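Local coordinates for periplasmic divalent cation tolerance protein (Xylella fastidiosa, PDB 2NUH) that is of unsettled function but may bind copper and contribute to tolerance of divalent cations, at residues P13-A18 against V34-G39; I20-L25 against I56-K61; E28-C33 against V67-T72; G39-Y44 against I50-E55; T72-L77 against P83-V88. All blocks are in the same frame, centred on the assembly; numbering follows the deposited sequence. Where two conformers were deposited one is given.

Contact 1. Residues P13-A18 against V34-G39; sequences PDLPSA and VTQLPG
Gln-36 carries nearly all of the contact between strand 34-38 and the first turn of the helix that opens at Leu-15, reaching across to Leu-15 and Ala-18. The first turn of helix 15-27 is thereby laid on strand 33-38 of the sheet, beside Ile-56 of strand 50-63, which Leu-15, Ala-18 and Gln-36 all touch. Before it in the strand, Val-34 turns toward the helix but meets it further along, at Ser-22. Thr-35 lies on the other face of the sheet, where its OG1 is hydrogen-bonded to Lys-61 NZ. Gln-36 then sends a long side chain at the helix: CG is anti to the carbonyl carbon (chi1 -59°) and the chain runs on extended, which lays the amide alongside the methyl of Ala-18. That methyl is almost evenly spaced from the glutamine chain, with Ala-18 CB 3.8 Å from Gln-36 CG and 3.5 Å from Gln-36 OE1. Gln-36 OE1 also meets Leu-15 CD2 at 3.9 Å, the two side chains crossing at about a right angle. At Pro-38 the ring stands only loosely by Leu-15, with Pro-38 CB 4.5 Å from Leu-15 CD2. On the helix side the turn is fixed by Asp-14 as N-cap: Ser-17 N donates to Asp-14 OD1 at 3.0 Å and 164°. Between the two segments, therefore, adhesion comes from van der Waals contact of two aliphatic residues with the stem and amide of a glutamine, and the polar bonds lie elsewhere: the N-cap within the helix start, and the strand's backbone pairing with strand 50-63.

Contact 2. Residues I20-L25 against I56-K61; sequences IISRVL and IQLLIK
Flat groups play no part where Ile-21 and Leu-25 meet Leu-58 and Ile-60: no ring, amide or carboxylate touches across, and branched aliphatic side chains fill the interface. Helix 20-25 runs almost parallel to strand 56-61, the two N-to-C directions differing by 9°, and the axes of these short segments approach to 10.4 Å, the spacing of a helix laid on a sheet. Two methyl contacts carry the packing. Ile-21 has CG1 beside the backbone N (chi1 -74°), which leaves CG2 anti to that N and pointed at the strand; this branch meets Leu-58 at an oblique angle, with Ile-21 CG2 3.7 Å from Leu-58 CD1. One turn on, Leu-25 reaches Ile-60 nearly at right angles. Its CD1 sits among the carbons of the isoleucine, 3.9 Å from Ile-60 CD1 and 4.1 Å from Ile-60 CG2. Leu-58 uses its other branch against Ser-22, whose OG stands 4.3 Å from Leu-58 CD2; this buried hydroxyl is satisfied within its own helix, by a hydrogen bond with Ala-18 O. Leu-59 and Lys-61 point to the reverse side of the strand. There Lys-61 curls back and NZ donates to Leu-59 O at 3.2 Å, from well above the carbonyl plane. The layer is closed by its surroundings: strand 50-63 lies between strands 33-38 and 5-12, to both of which its backbone is hydrogen-bonded, while helix 67-77 comes up beside helix 15-27 and covers Ile-21 with Leu-74 and Leu-77.

Contact 3. Residues E28-C33 against V67-T72; sequences ERLAAC and VNAAIT
Leu-30 presses on the helix at Ala-69 and Ala-70, and the close part of the contact is confined to these three residues. The backbones come near there, the CA atoms of Leu-30 and Ala-70 being 5.1 Å apart, a proximity that the small alanine side chains make possible. Leu-30 straddles the helix surface with its whole length. Its root touches the second alanine, Leu-30 CB lying 4.2 Å from Ala-70 CB, and its carbonyl also leans on that methyl, Leu-30 O being 3.7 Å from Ala-70 CB. With CG anti to the carbonyl carbon (chi1 -58°), the two branches divide over Ala-69: Leu-30 CD2 meets Ala-69 CB at 3.8 Å, and Leu-30 CD1 reaches the backbone at Ala-69 O, 3.7 Å away. Leu-30 is brought to this place by a Schellman motif that ends helix 15-27. Arg-29, at positive phi, is its C-prime residue, and Leu-30 N returns to Leu-25 O while Arg-29 N returns to Val-26 O. The loop can thus leave one helix of this ferredoxin-like fold and at once lie against the other. Toward solvent the contact is looser. Ala-69 is only partly covered, and the exposed Glu-28 bridges to the helix beyond residue 72, where Glu-28 OE1 forms a salt bridge with Arg-73 NE. Arg-29 turns a different way, with NH1 hydrogen-bonded to Glu-104 O of the C-terminal helix. On the inner side Leu-30 O is hydrogen-bonded to Thr-62 OG1, and Ala-70 packs on Ile-8 of strand 5-12.

Contact 4. Residues G39-Y44 against I50-E55; sequences GAVSTY and IETTQE
Backbone hydrogen bonds join Ala-40, Ser-42 and Tyr-44 to Glu-55, Thr-53 and Glu-51, an antiparallel ladder in which these are the hydrogen-bonded pairs. The middle and outer rungs are well formed: Ser-42 N donates to Thr-53 O at 2.9 Å, and Glu-51 N to Tyr-44 O at 2.8 Å. At the inner end one bond of the pair is weak, Ala-40 N to Glu-55 O at 122°, while Glu-55 N to Ala-40 O remains good; a water there donates to Glu-55 O and is weakly held by Gly-39 N. Val-41 with Gln-54 and Thr-43 with Thr-52 are the non-hydrogen-bonded pairs, where CA-H...O contacts fill in, such as Thr-52 CA to Ser-42 O at 3.1 Å. Among the side-chain polar groups, Ser-42 OG faces Glu-55 OE1 at 2.4 Å, so short that the modelled bond length is doubtful. Tyr-44 supplies the main side-chain packing: its CG lies between the backbone N and carbonyl carbon (chi1 55°), folding the ring back over the partner strand. Glu-51 O lies under one face, toward the rim, and the edge receives Thr-53, with Tyr-44 CE1 3.4 Å from Thr-53 CG2. On the reverse face Thr-43 CG2 meets Ile-50 CG2 at 3.6 Å. The hairpin projects from the body of the fold, and the centre of the contact is about 17 Å from the centre of the chain; its inner end is tied in by Glu-55 OE2, hydrogen-bonded to Thr-11 OG1 of strand 5-12 and to Tyr-80 OH in the loop after helix 67-77.

Contact 5. Residues T72-L77 against P83-V88; sequences TRLCAL and PEAIAV
Apolar contacts from two consecutive helix residues, Leu-74 to Ala-85 and Cys-75 to Pro-83, hold helix 72-77 to the chain that leads into strand 86-88. Leu-74 lies on the inner side. Its CG is anti to the backbone N (chi1 165°), and the turn at the next bond (chi2 77°) brings one branch to the loop, where Leu-74 CD2 meets Ala-85 CB at 3.8 Å. The same methyl touches the backbone before it, with Leu-74 CD2 4.0 Å from Glu-84 O, an oxygen hydrogen-bonded to Ser-10 OG. Cys-75 works nearer the surface: its sulfur rests against a corner of the proline ring, Cys-75 SG being 3.9 Å from Pro-83 CG. This side chain is also about 4 Å from a bound imidazole, probably a crystallisation component.

Between the two segments the contact is apolar; the helix's own backbone bonds include Ala-76 N to Thr-72 O at 2.9 Å. Leu-77 N lies between a partner four residues back, Arg-73 O, to which the bond is weak, and one three residues back, Leu-74 O, at 3.1 Å.

Ile-86 is backbone-bonded to Phe-9. Strands 50-63 and 86-89 both pair antiparallel with strand 5-12, and the helix lies in the beta-alpha-beta crossover that takes the chain from one to the other, the second such unit of a ferredoxin-like fold.

Contacts 1, 2 and 5 lay the two helices on the sheet and its approaches, contact 3 ties the loop after the first helix to the second, and contact 4 lies in the projecting hairpin, its centre about 25 Å from that of contact 3. Contacts 1 and 2 share helix 15-27 and sit about 7 Å apart between centres. Contacts 3 and 5 share Thr-72 of helix 67-77. Contact 2 occupies the middle, its centre about 9 Å from those of contacts 3 and 5; it touches contact 5 where Ile-21 CG2 meets Leu-74 CD1 at 3.5 Å. The bound imidazole near Cys-75 of contact 5 is probably from the crystallisation liquor and marks no established site.

Contact 1. Residues P13-A18 against V34-G39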
# COMPACT_ATOMS: atom_id res chain seq x y z
N PRO A 13 -9.61 -5.14 4.33
CA PRO A 13 -10.41 -5.80 5.34
C PRO A 13 -9.96 -7.21 5.70
O PRO A 13 -10.30 -7.69 6.78
CB PRO A 13 -11.80 -5.85 4.72
CG PRO A 13 -11.57 -5.80 3.25
CD PRO A 13 -10.33 -4.97 3.05
N ASP A 14 -9.24 -7.88 4.81
CA ASP A 14 -8.87 -9.25 5.12
C ASP A 14 -7.71 -9.76 4.33
O ASP A 14 -7.12 -9.02 3.53
CB ASP A 14 -10.06 -10.17 4.88
CG ASP A 14 -10.53 -10.17 3.44
OD1 ASP A 14 -9.83 -9.65 2.53
OD2 ASP A 14 -11.62 -10.71 3.21
N LEU A 15 -7.37 -11.02 4.54
CA LEU A 15 -6.19 -11.59 3.90
C LEU A 15 -6.30 -11.72 2.38
O LEU A 15 -5.34 -11.39 1.71
CB LEU A 15 -5.72 -12.89 4.58
CG LEU A 15 -5.24 -12.74 6.04
CD1 LEU A 15 -5.13 -14.10 6.72
CD2 LEU A 15 -3.94 -11.96 6.18
N PRO A 16 -7.43 -12.20 1.83
CA PRO A 16 -7.43 -12.25 0.37
C PRO A 16 -7.25 -10.89 -0.26
O PRO A 16 -6.50 -10.77 -1.21
CB PRO A 16 -8.81 -12.83 0.03
CG PRO A 16 -9.18 -13.58 1.24
CD PRO A 16 -8.68 -12.77 2.37
N SER A 17 -7.91 -9.86 0.26
CA SER A 17 -7.72 -8.55 -0.36
C SER A 17 -6.27 -8.09 -0.25
O SER A 17 -5.74 -7.51 -1.19
CB SER A 17 -8.67 -7.50 0.17
OG SER A 17 -8.61 -7.43 1.56
N ALA A 18 -5.64 -8.38 0.89
CA ALA A 18 -4.23 -8.00 1.05
C ALA A 18 -3.38 -8.78 0.09
O ALA A 18 -2.44 -8.24 -0.49
CB ALA A 18 -3.78 -8.24 2.50
N VAL A 34 5.29 -5.42 -1.09
CA VAL A 34 4.20 -4.98 -0.24
C VAL A 34 4.24 -5.82 1.02
O VAL A 34 4.31 -7.05 0.94
CB VAL A 34 2.84 -5.17 -0.91
CG1 VAL A 34 1.73 -4.79 0.05
CG2 VAL A 34 2.75 -4.34 -2.19
N THR A 35 4.24 -5.15 2.17
CA THR A 35 4.21 -5.85 3.43
C THR A 35 2.84 -5.71 4.05
O THR A 35 2.27 -4.63 4.10
CB THR A 35 5.28 -5.28 4.37
OG1 THR A 35 6.56 -5.48 3.75
CG2 THR A 35 5.27 -5.97 5.73
N GLN A 36 2.32 -6.83 4.53
CA GLN A 36 1.05 -6.87 5.21
C GLN A 36 1.31 -7.07 6.68
O GLN A 36 2.12 -7.92 7.06
CB GLN A 36 0.26 -8.09 4.80
CG GLN A 36 -0.06 -8.28 3.38
CD GLN A 36 -0.47 -9.71 3.14
OE1 GLN A 36 -1.26 -10.30 3.90
NE2 GLN A 36 0.09 -10.29 2.10
N LEU A 37 0.58 -6.32 7.49
CA LEU A 37 0.62 -6.47 8.92
C LEU A 37 -0.79 -6.84 9.36
O LEU A 37 -1.71 -6.03 9.27
CB LEU A 37 1.10 -5.17 9.58
CG LEU A 37 2.32 -4.43 8.99
CD1 LEU A 37 2.57 -3.07 9.64
CD2 LEU A 37 3.56 -5.27 9.11
N PRO A 38 -1.00 -8.10 9.76
CA PRO A 38 -2.34 -8.53 10.08
C PRO A 38 -2.77 -8.13 11.49
O PRO A 38 -1.96 -7.68 12.29
CB PRO A 38 -2.27 -10.06 9.92
CG PRO A 38 -0.87 -10.36 9.43
CD PRO A 38 -0.05 -9.21 9.91
N GLY A 39 -4.05 -8.29 11.77
CA GLY A 39 -4.57 -8.08 13.11
C GLY A 39 -4.80 -6.63 13.47
O GLY A 39 -5.03 -6.30 14.63

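Contact 2. Residues I20-L25 against I56-K61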
# COMPACT_ATOMS: atom_id res chain seq x y z
N ILE A 20 -4.35 -10.19 -2.79
CA ILE A 20 -4.63 -9.76 -4.15
C ILE A 20 -3.87 -8.48 -4.45
O ILE A 20 -3.19 -8.37 -5.46
CB ILE A 20 -6.13 -9.54 -4.37
CG1 ILE A 20 -6.88 -10.87 -4.28
CG2 ILE A 20 -6.41 -8.85 -5.72
CD1 ILE A 20 -8.34 -10.70 -4.03
N ILE A 21 -3.98 -7.51 -3.55
CA ILE A 21 -3.34 -6.22 -3.79
C ILE A 21 -1.83 -6.38 -3.83
O ILE A 21 -1.16 -5.83 -4.71
CB ILE A 21 -3.77 -5.20 -2.73
CG1 ILE A 21 -5.20 -4.75 -3.00
CG2 ILE A 21 -2.82 -3.99 -2.71
CD1 ILE A 21 -5.91 -4.19 -1.77
N SER A 22 -1.30 -7.12 -2.87
CA SER A 22 0.13 -7.32 -2.80
C SER A 22 0.65 -7.97 -4.06
O SER A 22 1.63 -7.50 -4.67
CB SER A 22 0.47 -8.20 -1.61
OG SER A 22 0.17 -7.55 -0.39
N ARG A 23 0.01 -9.06 -4.47
CA ARG A 23 0.48 -9.81 -5.61
C ARG A 23 0.36 -8.99 -6.88
O ARG A 23 1.29 -8.95 -7.69
CB ARG A 23 -0.28 -11.12 -5.75
CG ARG A 23 0.00 -12.14 -4.67
CD ARG A 23 -0.70 -13.47 -4.97
NE ARG A 23 -0.53 -13.88 -6.38
CZ ARG A 23 -1.49 -13.85 -7.30
NH1 ARG A 23 -1.25 -14.23 -8.55
NH2 ARG A 23 -2.71 -13.45 -6.98
N VAL A 24 -0.77 -8.32 -7.06
CA VAL A 24 -0.98 -7.58 -8.30
C VAL A 24 -0.03 -6.40 -8.41
O VAL A 24 0.55 -6.16 -9.45
CB VAL A 24 -2.43 -7.13 -8.48
CG1 VAL A 24 -2.54 -6.15 -9.65
CG2 VAL A 24 -3.30 -8.34 -8.73
N LEU A 25 0.13 -5.65 -7.32
CA LEU A 25 1.01 -4.50 -7.40
C LEU A 25 2.44 -4.91 -7.73
O LEU A 25 3.12 -4.21 -8.47
CB LEU A 25 1.00 -3.71 -6.10
CG LEU A 25 -0.30 -2.95 -5.83
CD1 LEU A 25 -0.17 -2.14 -4.54
CD2 LEU A 25 -0.66 -2.04 -7.00
N ILE A 56 -6.03 -5.47 7.66
CA ILE A 56 -4.63 -5.76 7.42
C ILE A 56 -4.02 -4.44 6.99
O ILE A 56 -4.56 -3.77 6.12
CB ILE A 56 -4.47 -6.75 6.27
CG1 ILE A 56 -5.36 -7.98 6.48
CG2 ILE A 56 -2.99 -7.11 6.04
CD1 ILE A 56 -5.03 -8.78 7.69
N GLN A 57 -2.91 -4.06 7.62
CA GLN A 57 -2.21 -2.86 7.23
C GLN A 57 -1.25 -3.21 6.12
O GLN A 57 -0.52 -4.20 6.21
CB GLN A 57 -1.47 -2.28 8.43
CG GLN A 57 -0.62 -1.06 8.09
CD GLN A 57 -1.45 0.16 7.83
OE1 GLN A 57 -1.32 0.82 6.79
NE2 GLN A 57 -2.32 0.46 8.76
N LEU A 58 -1.24 -2.40 5.07
CA LEU A 58 -0.30 -2.59 3.98
C LEU A 58 0.74 -1.50 4.00
O LEU A 58 0.44 -0.34 4.28
CB LEU A 58 -1.00 -2.57 2.63
CG LEU A 58 -2.11 -3.58 2.39
CD1 LEU A 58 -2.58 -3.37 0.97
CD2 LEU A 58 -1.61 -5.00 2.56
N LEU A 59 1.96 -1.91 3.69
CA LEU A 59 3.07 -1.00 3.48
C LEU A 59 3.60 -1.32 2.11
O LEU A 59 4.19 -2.37 1.89
CB LEU A 59 4.18 -1.20 4.52
CG LEU A 59 3.91 -0.88 5.98
CD1 LEU A 59 5.11 -1.29 6.80
CD2 LEU A 59 3.66 0.59 6.15
N ILE A 60 3.36 -0.41 1.19
CA ILE A 60 3.68 -0.64 -0.21
C ILE A 60 4.91 0.16 -0.54
O ILE A 60 4.93 1.37 -0.34
CB ILE A 60 2.52 -0.18 -1.07
CG1 ILE A 60 1.30 -1.04 -0.77
CG2 ILE A 60 2.86 -0.31 -2.54
CD1 ILE A 60 -0.01 -0.36 -1.10
N LYS A 61 5.94 -0.50 -1.06
CA LYS A 61 7.18 0.19 -1.38
C LYS A 61 7.24 0.40 -2.87
O LYS A 61 7.19 -0.54 -3.65
CB LYS A 61 8.39 -0.63 -0.93
CG LYS A 61 8.82 -0.40 0.52
CD LYS A 61 7.93 -1.08 1.52
CE LYS A 61 8.22 -2.56 1.62
NZ LYS A 61 7.24 -3.23 2.50

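Contact 3. Residues E28-C33 against V67-T72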
# COMPACT_ATOMS: atom_id res chain seq x y z
N GLU A 28 2.53 -6.44 -11.44
CA GLU A 28 2.42 -5.39 -12.45
C GLU A 28 3.49 -4.34 -12.35
O GLU A 28 3.43 -3.32 -13.03
CB GLU A 28 1.04 -4.76 -12.41
CG GLU A 28 -0.03 -5.77 -12.74
CD GLU A 28 -1.41 -5.22 -12.72
OE1 GLU A 28 -1.61 -4.02 -12.41
OE2 GLU A 28 -2.33 -6.02 -13.00
N ARG A 29 4.48 -4.59 -11.49
CA ARG A 29 5.62 -3.71 -11.32
C ARG A 29 5.19 -2.29 -10.97
O ARG A 29 5.73 -1.31 -11.45
CB ARG A 29 6.54 -3.75 -12.55
CG ARG A 29 7.12 -5.13 -12.76
CD ARG A 29 8.16 -5.18 -13.86
NE ARG A 29 8.58 -6.56 -14.10
CZ ARG A 29 9.59 -7.17 -13.48
NH1 ARG A 29 10.31 -6.51 -12.57
NH2 ARG A 29 9.88 -8.43 -13.76
N LEU A 30 4.20 -2.21 -10.10
CA LEU A 30 3.78 -0.93 -9.56
C LEU A 30 4.38 -0.70 -8.19
O LEU A 30 4.42 0.42 -7.71
CB LEU A 30 2.26 -0.86 -9.48
CG LEU A 30 1.57 -1.05 -10.82
CD1 LEU A 30 0.09 -0.93 -10.62
CD2 LEU A 30 2.04 -0.05 -11.86
N ALA A 31 4.83 -1.78 -7.58
CA ALA A 31 5.49 -1.72 -6.29
C ALA A 31 6.55 -2.79 -6.30
O ALA A 31 6.37 -3.82 -6.93
CB ALA A 31 4.50 -1.96 -5.17
N ALA A 32 7.67 -2.55 -5.62
CA ALA A 32 8.71 -3.55 -5.53
C ALA A 32 8.36 -4.59 -4.48
O ALA A 32 8.77 -5.73 -4.56
CB ALA A 32 10.01 -2.92 -5.19
N CYS A 33 7.62 -4.18 -3.47
CA CYS A 33 7.25 -5.11 -2.42
C CYS A 33 6.09 -4.53 -1.66
O CYS A 33 5.89 -3.32 -1.63
CB CYS A 33 8.45 -5.43 -1.52
SG CYS A 33 8.15 -5.96 0.20
N VAL A 67 3.91 5.94 -7.91
CA VAL A 67 3.00 6.19 -6.80
C VAL A 67 1.55 6.26 -7.25
O VAL A 67 0.69 5.58 -6.69
CB VAL A 67 3.38 7.46 -6.04
CG1 VAL A 67 2.24 7.91 -5.13
CG2 VAL A 67 4.63 7.21 -5.23
N ASN A 68 1.26 7.08 -8.26
CA ASN A 68 -0.12 7.26 -8.67
C ASN A 68 -0.68 5.97 -9.22
O ASN A 68 -1.80 5.63 -8.92
CB ASN A 68 -0.23 8.34 -9.73
CG ASN A 68 0.09 9.70 -9.19
OD1 ASN A 68 0.35 9.87 -8.00
ND2 ASN A 68 0.09 10.69 -10.07
N ALA A 69 0.11 5.27 -10.03
CA ALA A 69 -0.37 4.02 -10.60
C ALA A 69 -0.63 2.97 -9.53
O ALA A 69 -1.59 2.21 -9.60
CB ALA A 69 0.61 3.49 -11.62
N ALA A 70 0.25 2.91 -8.54
CA ALA A 70 0.07 1.96 -7.47
C ALA A 70 -1.21 2.28 -6.70
O ALA A 70 -1.98 1.39 -6.34
CB ALA A 70 1.27 1.98 -6.54
N ILE A 71 -1.43 3.57 -6.46
CA ILE A 71 -2.62 3.96 -5.72
C ILE A 71 -3.89 3.68 -6.50
O ILE A 71 -4.87 3.19 -5.95
CB ILE A 71 -2.56 5.44 -5.31
CG1 ILE A 71 -1.52 5.60 -4.18
CG2 ILE A 71 -3.95 5.91 -4.82
CD1 ILE A 71 -1.23 7.06 -3.79
N THR A 72 -3.87 3.97 -7.80
CA THR A 72 -5.09 3.79 -8.55
C THR A 72 -5.33 2.30 -8.77
O THR A 72 -6.48 1.85 -8.70
CB THR A 72 -5.08 4.55 -9.89
OG1 THR A 72 -4.04 4.05 -10.72
CG2 THR A 72 -4.82 6.01 -9.67

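Contact 4. Residues G39-Y44 against I50-E55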
# COMPACT_ATOMS: atom_id res chain seq x y z
N GLY A 39 -4.05 -8.29 11.77
CA GLY A 39 -4.57 -8.08 13.11
C GLY A 39 -4.80 -6.63 13.47
O GLY A 39 -5.03 -6.30 14.63
N ALA A 40 -4.74 -5.76 12.47
CA ALA A 40 -4.96 -4.34 12.70
C ALA A 40 -6.41 -4.09 13.03
O ALA A 40 -7.31 -4.82 12.60
CB ALA A 40 -4.54 -3.54 11.47
N VAL A 41 -6.65 -3.03 13.80
CA VAL A 41 -8.00 -2.57 14.05
C VAL A 41 -8.00 -1.09 13.78
O VAL A 41 -7.15 -0.36 14.29
CB VAL A 41 -8.44 -2.83 15.50
CG1 VAL A 41 -9.79 -2.19 15.78
CG2 VAL A 41 -8.52 -4.32 15.76
N SER A 42 -8.93 -0.65 12.95
CA SER A 42 -9.06 0.77 12.66
C SER A 42 -10.32 1.32 13.26
O SER A 42 -11.36 0.69 13.22
CB SER A 42 -9.04 1.00 11.17
OG SER A 42 -7.77 0.64 10.67
N THR A 43 -10.21 2.51 13.83
CA THR A 43 -11.32 3.19 14.45
C THR A 43 -11.54 4.47 13.68
O THR A 43 -10.60 5.19 13.40
CB THR A 43 -10.98 3.51 15.90
OG1 THR A 43 -10.71 2.28 16.60
CG2 THR A 43 -12.15 4.23 16.60
N TYR A 44 -12.80 4.71 13.31
CA TYR A 44 -13.17 5.86 12.52
C TYR A 44 -14.65 6.08 12.73
O TYR A 44 -15.33 5.26 13.35
CB TYR A 44 -12.88 5.60 11.03
CG TYR A 44 -13.54 4.35 10.52
CD1 TYR A 44 -12.95 3.10 10.71
CD2 TYR A 44 -14.76 4.40 9.85
CE1 TYR A 44 -13.56 1.95 10.26
CE2 TYR A 44 -15.38 3.25 9.39
CZ TYR A 44 -14.77 2.03 9.61
OH TYR A 44 -15.36 0.87 9.16
N ILE A 50 -19.01 5.72 16.18
CA ILE A 50 -17.62 5.28 16.23
C ILE A 50 -17.61 3.81 15.85
O ILE A 50 -18.26 2.99 16.50
CB ILE A 50 -16.96 5.51 17.61
CG1 ILE A 50 -16.92 7.00 17.96
CG2 ILE A 50 -15.55 4.92 17.66
CD1 ILE A 50 -16.36 7.92 16.86
N GLU A 51 -16.91 3.50 14.77
CA GLU A 51 -16.85 2.15 14.25
C GLU A 51 -15.43 1.64 14.31
O GLU A 51 -14.47 2.42 14.19
CB GLU A 51 -17.35 2.11 12.81
CG GLU A 51 -18.85 2.27 12.66
CD GLU A 51 -19.59 0.96 12.80
OE1 GLU A 51 -20.07 0.46 11.76
OE2 GLU A 51 -19.67 0.43 13.93
N THR A 52 -15.29 0.34 14.51
CA THR A 52 -14.00 -0.32 14.44
C THR A 52 -14.11 -1.43 13.42
O THR A 52 -15.15 -2.08 13.29
CB THR A 52 -13.55 -0.91 15.79
OG1 THR A 52 -14.49 -1.90 16.24
CG2 THR A 52 -13.42 0.17 16.84
N THR A 53 -13.03 -1.64 12.69
CA THR A 53 -13.01 -2.68 11.68
C THR A 53 -11.68 -3.37 11.76
O THR A 53 -10.64 -2.72 11.92
CB THR A 53 -13.26 -2.10 10.27
OG1 THR A 53 -13.30 -3.16 9.30
CG2 THR A 53 -12.21 -1.10 9.88
N GLN A 54 -11.71 -4.69 11.67
CA GLN A 54 -10.49 -5.48 11.63
C GLN A 54 -9.91 -5.32 10.25
O GLN A 54 -10.63 -5.37 9.25
CB GLN A 54 -10.80 -6.95 11.90
CG GLN A 54 -11.40 -7.19 13.29
CD GLN A 54 -11.80 -8.64 13.51
OE1 GLN A 54 -12.29 -9.31 12.61
NE2 GLN A 54 -11.61 -9.11 14.74
N GLU A 55 -8.60 -5.11 10.18
CA GLU A 55 -7.96 -4.86 8.91
C GLU A 55 -6.59 -5.48 8.86
O GLU A 55 -6.06 -5.96 9.85
CB GLU A 55 -7.83 -3.35 8.69
CG GLU A 55 -9.14 -2.63 8.57
CD GLU A 55 -8.96 -1.28 7.94
OE1 GLU A 55 -8.32 -0.42 8.56
OE2 GLU A 55 -9.41 -1.10 6.80
O HOH W 1 -7.25 -8.32 10.88

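Contact 5. Residues T72-L77 against P83-V88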
# COMPACT_ATOMS: atom_id res chain seq x y z
N THR A 72 -3.87 3.97 -7.80
CA THR A 72 -5.09 3.79 -8.55
C THR A 72 -5.33 2.30 -8.77
O THR A 72 -6.48 1.85 -8.70
CB THR A 72 -5.08 4.55 -9.89
OG1 THR A 72 -4.04 4.05 -10.72
CG2 THR A 72 -4.82 6.01 -9.67
N ARG A 73 -4.28 1.52 -8.98
CA ARG A 73 -4.48 0.08 -9.12
C ARG A 73 -4.94 -0.53 -7.81
O ARG A 73 -5.82 -1.39 -7.77
CB ARG A 73 -3.21 -0.59 -9.60
CG ARG A 73 -3.38 -2.05 -9.98
CD ARG A 73 -4.31 -2.21 -11.18
NE ARG A 73 -4.22 -3.58 -11.65
CZ ARG A 73 -5.25 -4.40 -11.79
NH1 ARG A 73 -5.02 -5.64 -12.20
NH2 ARG A 73 -6.49 -3.98 -11.56
N LEU A 74 -4.36 -0.07 -6.71
CA LEU A 74 -4.84 -0.46 -5.39
C LEU A 74 -6.34 -0.20 -5.28
O LEU A 74 -7.10 -1.05 -4.83
CB LEU A 74 -4.07 0.34 -4.33
CG LEU A 74 -4.55 0.43 -2.89
CD1 LEU A 74 -4.22 -0.83 -2.17
CD2 LEU A 74 -3.86 1.62 -2.21
N CYS A 75 -6.76 0.98 -5.71
CA CYS A 75 -8.19 1.28 -5.68
C CYS A 75 -8.99 0.32 -6.52
O CYS A 75 -10.08 -0.08 -6.12
CB CYS A 75 -8.44 2.69 -6.16
SG CYS A 75 -7.91 3.93 -5.02
N ALA A 76 -8.46 -0.02 -7.69
CA ALA A 76 -9.19 -0.88 -8.62
C ALA A 76 -9.40 -2.26 -8.02
O ALA A 76 -10.32 -2.98 -8.40
CB ALA A 76 -8.43 -0.98 -9.92
N LEU A 77 -8.53 -2.62 -7.09
CA LEU A 77 -8.55 -3.95 -6.51
C LEU A 77 -9.18 -3.95 -5.14
O LEU A 77 -9.29 -5.00 -4.51
CB LEU A 77 -7.13 -4.47 -6.36
CG LEU A 77 -6.34 -4.63 -7.65
CD1 LEU A 77 -4.87 -4.84 -7.33
CD2 LEU A 77 -6.91 -5.78 -8.46
N PRO A 83 -10.46 3.66 -0.09
CA PRO A 83 -9.43 3.09 0.75
C PRO A 83 -8.42 4.11 1.21
O PRO A 83 -8.24 5.15 0.59
CB PRO A 83 -8.74 2.08 -0.17
CG PRO A 83 -8.98 2.57 -1.54
CD PRO A 83 -10.22 3.43 -1.53
N GLU A 84 -7.77 3.78 2.31
CA GLU A 84 -6.60 4.50 2.72
C GLU A 84 -5.53 4.36 1.66
O GLU A 84 -5.23 3.26 1.19
CB GLU A 84 -6.11 3.93 4.05
CG GLU A 84 -4.79 4.49 4.53
CD GLU A 84 -4.31 3.75 5.75
OE1 GLU A 84 -3.31 3.02 5.65
OE2 GLU A 84 -4.97 3.87 6.79
N ALA A 85 -4.95 5.48 1.25
CA ALA A 85 -3.82 5.42 0.35
C ALA A 85 -3.06 6.69 0.56
O ALA A 85 -3.42 7.73 0.04
CB ALA A 85 -4.26 5.27 -1.09
N ILE A 86 -2.03 6.62 1.39
CA ILE A 86 -1.25 7.79 1.70
C ILE A 86 0.21 7.43 1.55
O ILE A 86 0.64 6.38 2.02
CB ILE A 86 -1.52 8.33 3.10
CG1 ILE A 86 -1.46 7.21 4.14
CG2 ILE A 86 -2.89 9.00 3.14
CD1 ILE A 86 -1.65 7.67 5.58
N ALA A 87 0.95 8.28 0.85
CA ALA A 87 2.32 7.97 0.50
C ALA A 87 3.24 8.90 1.22
O ALA A 87 3.00 10.11 1.30
CB ALA A 87 2.54 8.07 -1.01
N VAL A 88 4.30 8.33 1.76
CA VAL A 88 5.30 9.09 2.47
C VAL A 88 6.60 8.93 1.70
O VAL A 88 6.99 7.82 1.34
CB VAL A 88 5.45 8.56 3.90
CG1 VAL A 88 6.56 9.28 4.59
CG2 VAL A 88 4.15 8.73 4.66